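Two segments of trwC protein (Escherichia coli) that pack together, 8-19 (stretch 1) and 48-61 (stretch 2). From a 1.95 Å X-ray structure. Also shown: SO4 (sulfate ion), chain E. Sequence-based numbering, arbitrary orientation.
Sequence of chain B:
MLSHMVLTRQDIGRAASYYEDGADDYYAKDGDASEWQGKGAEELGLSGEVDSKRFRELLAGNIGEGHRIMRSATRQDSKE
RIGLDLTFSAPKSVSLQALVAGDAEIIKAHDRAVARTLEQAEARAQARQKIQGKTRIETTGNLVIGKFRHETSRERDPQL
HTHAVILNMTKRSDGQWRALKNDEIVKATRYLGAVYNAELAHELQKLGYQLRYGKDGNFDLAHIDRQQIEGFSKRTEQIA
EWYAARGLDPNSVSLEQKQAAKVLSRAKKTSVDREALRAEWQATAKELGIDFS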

# COMPACT_ATOMS: atom_id res chain seq x y z
N THR B 8 -5.86 13.84 1.93
CA THR B 8 -6.57 15.03 2.40
C THR B 8 -8.06 14.95 2.07
O THR B 8 -8.53 13.94 1.53
CB THR B 8 -5.97 16.33 1.80
OG1 THR B 8 -6.15 16.34 0.38
CG2 THR B 8 -4.47 16.41 2.12
N ARG B 9 -8.81 16.00 2.40
CA ARG B 9 -10.25 16.03 2.17
C ARG B 9 -10.64 15.57 0.77
O ARG B 9 -11.49 14.69 0.62
CB ARG B 9 -10.80 17.44 2.38
CG ARG B 9 -12.31 17.48 2.50
CD ARG B 9 -12.72 17.28 3.94
NE ARG B 9 -13.71 16.23 4.13
CZ ARG B 9 -14.17 15.87 5.32
NH1 ARG B 9 -13.74 16.47 6.42
NH2 ARG B 9 -15.07 14.90 5.41
N GLN B 10 -10.03 16.17 -0.24
CA GLN B 10 -10.31 15.83 -1.63
C GLN B 10 -10.11 14.35 -1.97
O GLN B 10 -10.58 13.89 -3.00
CB GLN B 10 -9.42 16.68 -2.55
CG GLN B 10 -7.95 16.30 -2.50
CD GLN B 10 -7.09 17.13 -3.44
OE1 GLN B 10 -6.94 18.34 -3.26
N ASP B 11 -9.40 13.61 -1.12
CA ASP B 11 -9.16 12.19 -1.38
C ASP B 11 -10.05 11.28 -0.54
O ASP B 11 -9.91 10.05 -0.58
CB ASP B 11 -7.70 11.81 -1.06
CG ASP B 11 -6.69 12.74 -1.72
OD1 ASP B 11 -6.83 13.03 -2.93
OD2 ASP B 11 -5.75 13.18 -1.02
N ILE B 12 -10.98 11.85 0.21
CA ILE B 12 -11.82 11.03 1.06
C ILE B 12 -12.65 10.02 0.26
O ILE B 12 -12.95 8.93 0.74
CB ILE B 12 -12.73 11.90 1.96
CG1 ILE B 12 -13.24 11.08 3.13
CG2 ILE B 12 -13.88 12.48 1.15
CD1 ILE B 12 -13.66 11.92 4.34
N GLY B 13 -13.01 10.39 -0.97
CA GLY B 13 -13.77 9.48 -1.81
C GLY B 13 -12.88 8.34 -2.27
O GLY B 13 -13.26 7.17 -2.23
N ARG B 14 -11.67 8.69 -2.70
CA ARG B 14 -10.70 7.71 -3.16
C ARG B 14 -10.39 6.71 -2.04
O ARG B 14 -10.45 5.50 -2.24
CB ARG B 14 -9.41 8.42 -3.60
CG ARG B 14 -8.28 7.49 -4.06
CD ARG B 14 -6.96 8.24 -4.23
NE ARG B 14 -6.99 9.22 -5.32
CZ ARG B 14 -7.08 8.92 -6.61
NH1 ARG B 14 -7.13 7.65 -7.00
NH2 ARG B 14 -7.10 9.88 -7.53
N ALA B 15 -10.07 7.23 -0.86
CA ALA B 15 -9.76 6.39 0.29
C ALA B 15 -10.90 5.45 0.64
O ALA B 15 -10.69 4.30 1.00
CB ALA B 15 -9.41 7.26 1.49
N ALA B 16 -12.13 5.95 0.52
CA ALA B 16 -13.31 5.15 0.83
C ALA B 16 -13.55 4.06 -0.21
O ALA B 16 -14.10 3.01 0.12
CB ALA B 16 -14.54 6.06 0.94
N SER B 17 -13.13 4.30 -1.44
CA SER B 17 -13.31 3.33 -2.53
C SER B 17 -12.46 2.07 -2.38
O SER B 17 -12.74 1.05 -3.01
CB SER B 17 -13.00 3.98 -3.87
OG SER B 17 -11.61 4.17 -4.04
N TYR B 18 -11.42 2.15 -1.56
CA TYR B 18 -10.53 1.00 -1.36
C TYR B 18 -11.29 -0.18 -0.77
O TYR B 18 -10.89 -1.33 -0.94
CB TYR B 18 -9.37 1.40 -0.44
CG TYR B 18 -8.41 2.39 -1.08
CD1 TYR B 18 -7.66 3.27 -0.30
CD2 TYR B 18 -8.26 2.44 -2.47
CE1 TYR B 18 -6.78 4.18 -0.89
CE2 TYR B 18 -7.38 3.34 -3.07
CZ TYR B 18 -6.65 4.21 -2.27
OH TYR B 18 -5.79 5.11 -2.86
N TYR B 19 -12.39 0.11 -0.08
CA TYR B 19 -13.19 -0.95 0.53
C TYR B 19 -13.90 -1.78 -0.54
O TYR B 19 -13.88 -1.44 -1.72
CB TYR B 19 -14.23 -0.34 1.48
CG TYR B 19 -15.00 -1.37 2.27
CD1 TYR B 19 -16.01 -2.12 1.67
CD2 TYR B 19 -14.70 -1.62 3.61
CE1 TYR B 19 -16.70 -3.10 2.39
CE2 TYR B 19 -15.37 -2.60 4.33
CZ TYR B 19 -16.37 -3.33 3.71
OH TYR B 19 -17.04 -4.30 4.42
N GLY B 48 -11.04 -7.26 13.23
CA GLY B 48 -11.64 -8.04 12.17
C GLY B 48 -11.97 -7.19 10.96
O GLY B 48 -11.35 -6.15 10.73
N GLU B 49 -12.95 -7.62 10.17
CA GLU B 49 -13.35 -6.90 8.98
C GLU B 49 -13.64 -5.43 9.26
O GLU B 49 -14.14 -5.06 10.33
CB GLU B 49 -14.58 -7.55 8.33
CG GLU B 49 -15.00 -6.89 7.02
CD GLU B 49 -16.20 -7.55 6.37
OE1 GLU B 49 -17.31 -7.50 6.95
OE2 GLU B 49 -16.04 -8.13 5.28
N VAL B 50 -13.35 -4.58 8.28
CA VAL B 50 -13.59 -3.15 8.41
C VAL B 50 -15.04 -2.80 8.12
O VAL B 50 -15.63 -3.31 7.17
CB VAL B 50 -12.69 -2.35 7.43
CG1 VAL B 50 -13.09 -0.88 7.43
CG2 VAL B 50 -11.23 -2.50 7.82
N ASP B 51 -15.62 -1.95 8.96
CA ASP B 51 -16.99 -1.51 8.74
C ASP B 51 -16.84 -0.21 7.96
O ASP B 51 -16.32 0.78 8.48
CB ASP B 51 -17.70 -1.23 10.06
CG ASP B 51 -19.08 -0.63 9.85
OD1 ASP B 51 -19.97 -1.34 9.36
OD2 ASP B 51 -19.25 0.57 10.16
N SER B 52 -17.28 -0.22 6.71
CA SER B 52 -17.17 0.95 5.86
C SER B 52 -17.74 2.22 6.46
O SER B 52 -17.22 3.31 6.23
CB SER B 52 -17.84 0.69 4.51
OG SER B 52 -19.23 0.51 4.67
N LYS B 53 -18.82 2.10 7.22
CA LYS B 53 -19.43 3.28 7.82
C LYS B 53 -18.52 3.89 8.86
O LYS B 53 -18.26 5.10 8.83
CB LYS B 53 -20.79 2.94 8.45
CG LYS B 53 -21.60 4.19 8.80
CD LYS B 53 -22.91 3.87 9.50
CE LYS B 53 -23.67 5.15 9.83
NZ LYS B 53 -24.94 4.89 10.57
N ARG B 54 -18.02 3.08 9.78
CA ARG B 54 -17.13 3.59 10.81
C ARG B 54 -15.88 4.15 10.14
O ARG B 54 -15.35 5.19 10.54
CB ARG B 54 -16.75 2.47 11.80
CG ARG B 54 -16.11 2.97 13.10
CD ARG B 54 -17.08 3.82 13.91
NE ARG B 54 -16.44 4.45 15.07
CZ ARG B 54 -16.03 3.80 16.15
NH1 ARG B 54 -16.18 2.49 16.25
NH2 ARG B 54 -15.46 4.47 17.15
N PHE B 55 -15.43 3.48 9.08
CA PHE B 55 -14.24 3.92 8.36
C PHE B 55 -14.38 5.31 7.76
O PHE B 55 -13.47 6.13 7.90
CB PHE B 55 -13.89 2.91 7.25
CG PHE B 55 -12.60 3.21 6.54
CD1 PHE B 55 -12.59 3.51 5.18
CD2 PHE B 55 -11.39 3.19 7.22
CE1 PHE B 55 -11.40 3.78 4.51
CE2 PHE B 55 -10.18 3.46 6.56
CZ PHE B 55 -10.19 3.75 5.20
N ARG B 56 -15.50 5.59 7.10
CA ARG B 56 -15.72 6.91 6.49
C ARG B 56 -15.72 8.03 7.53
O ARG B 56 -15.15 9.10 7.30
CB ARG B 56 -17.03 6.96 5.69
CG ARG B 56 -16.91 6.51 4.23
CD ARG B 56 -18.27 6.56 3.52
NE ARG B 56 -18.20 6.10 2.14
CZ ARG B 56 -17.71 6.81 1.13
NH1 ARG B 56 -17.69 6.30 -0.10
NH2 ARG B 56 -17.22 8.03 1.34
N GLU B 57 -16.36 7.81 8.67
CA GLU B 57 -16.39 8.85 9.68
C GLU B 57 -15.00 9.07 10.27
O GLU B 57 -14.58 10.21 10.43
CB GLU B 57 -17.40 8.51 10.79
CG GLU B 57 -17.21 7.17 11.44
CD GLU B 57 -18.13 7.00 12.63
OE1 GLU B 57 -17.66 7.19 13.78
OE2 GLU B 57 -19.33 6.69 12.41
N LEU B 58 -14.30 7.98 10.57
CA LEU B 58 -12.96 8.09 11.12
C LEU B 58 -12.11 8.93 10.17
O LEU B 58 -11.33 9.77 10.60
CB LEU B 58 -12.33 6.72 11.32
CG LEU B 58 -12.89 5.93 12.50
CD1 LEU B 58 -12.25 4.57 12.54
CD2 LEU B 58 -12.63 6.68 13.80
N LEU B 59 -12.28 8.71 8.87
CA LEU B 59 -11.55 9.49 7.88
C LEU B 59 -11.92 10.96 8.08
O LEU B 59 -11.09 11.85 7.92
CB LEU B 59 -11.92 9.06 6.46
CG LEU B 59 -11.35 7.74 5.93
CD1 LEU B 59 -12.08 7.35 4.65
CD2 LEU B 59 -9.86 7.88 5.67
N ALA B 60 -13.17 11.19 8.46
CA ALA B 60 -13.67 12.55 8.68
C ALA B 60 -13.26 13.08 10.06
O ALA B 60 -13.52 14.24 10.38
CB ALA B 60 -15.20 12.57 8.55
N GLY B 61 -12.62 12.23 10.86
CA GLY B 61 -12.17 12.64 12.18
C GLY B 61 -13.19 12.47 13.29
O GLY B 61 -13.19 13.23 14.25
S SO4 E . -7.20 8.00 -10.37
O1 SO4 E . -7.69 7.26 -11.55
O2 SO4 E . -5.96 8.73 -10.71
O3 SO4 E . -6.91 7.04 -9.29
O4 SO4 E . -8.23 8.95 -9.93
O HOH W 1 -16.14 6.36 -2.47
O HOH W 2 -18.99 -2.49 5.79

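The helices 12-17 and 52-60 run roughly antiparallel, with 150° between their directions and a closest axial approach of 10.3 Å, so walking up stretch 1 means walking down stretch 2.

Before the helix, Thr-8 and Asp-11 do not reach the partner; their bond, Thr-8 N to Asp-11 OD2 at 3.0 Å and nearly linear at 176°, ties the turn to itself. Arg-9 points its CA-to-CB bond sideways, yet its end comes nearer, placing NH2 3.9 Å from Ala-60 CB. Ile-12 behaves similarly: with both chi angles t, its CD1 arrives 4.0 Å from Leu-59 CB, an apolar contact. Gly-13 contributes through its carbonyl, since water 1 donates to Gly-13 O (3.0 Å) and accepts from Arg-56 NH1 (2.8 Å), bridging the stretches.

Arg-14 takes no part in the contact and instead binds the sulfate, NH2 to O4 at 2.8 Å and NH1 to O3 at a very short 2.4 Å. Ala-15 points toward stretch 2. Its CB meets Leu-59 CD1 at 4.1 Å, while its O lies 3.6 Å from Phe-55 CE1, near the plane of that ring and at its edge. The CA atoms of Ala-16 and Arg-56 are 6.4 Å apart, and Ala-16 CB sits over one face of the Arg-56 guanidinium, 3.3 Å from CZ, a tight contact for two carbons.

Tyr-19 has the largest covered area, 104 Å². Ser-52 CB lies over its ring, 4.0 Å from the centroid and 11° off the normal, a CH-pi contact. Val-50 O approaches the ring edge, 2.9 Å from Tyr-19 CE2, and Tyr-19 OH to Val-50 O, at 3.2 Å, is at best a weak hydrogen bond. Water 2 links Tyr-19 OH (3.0 Å) with Ser-52 N (3.0 Å), accepting from the latter.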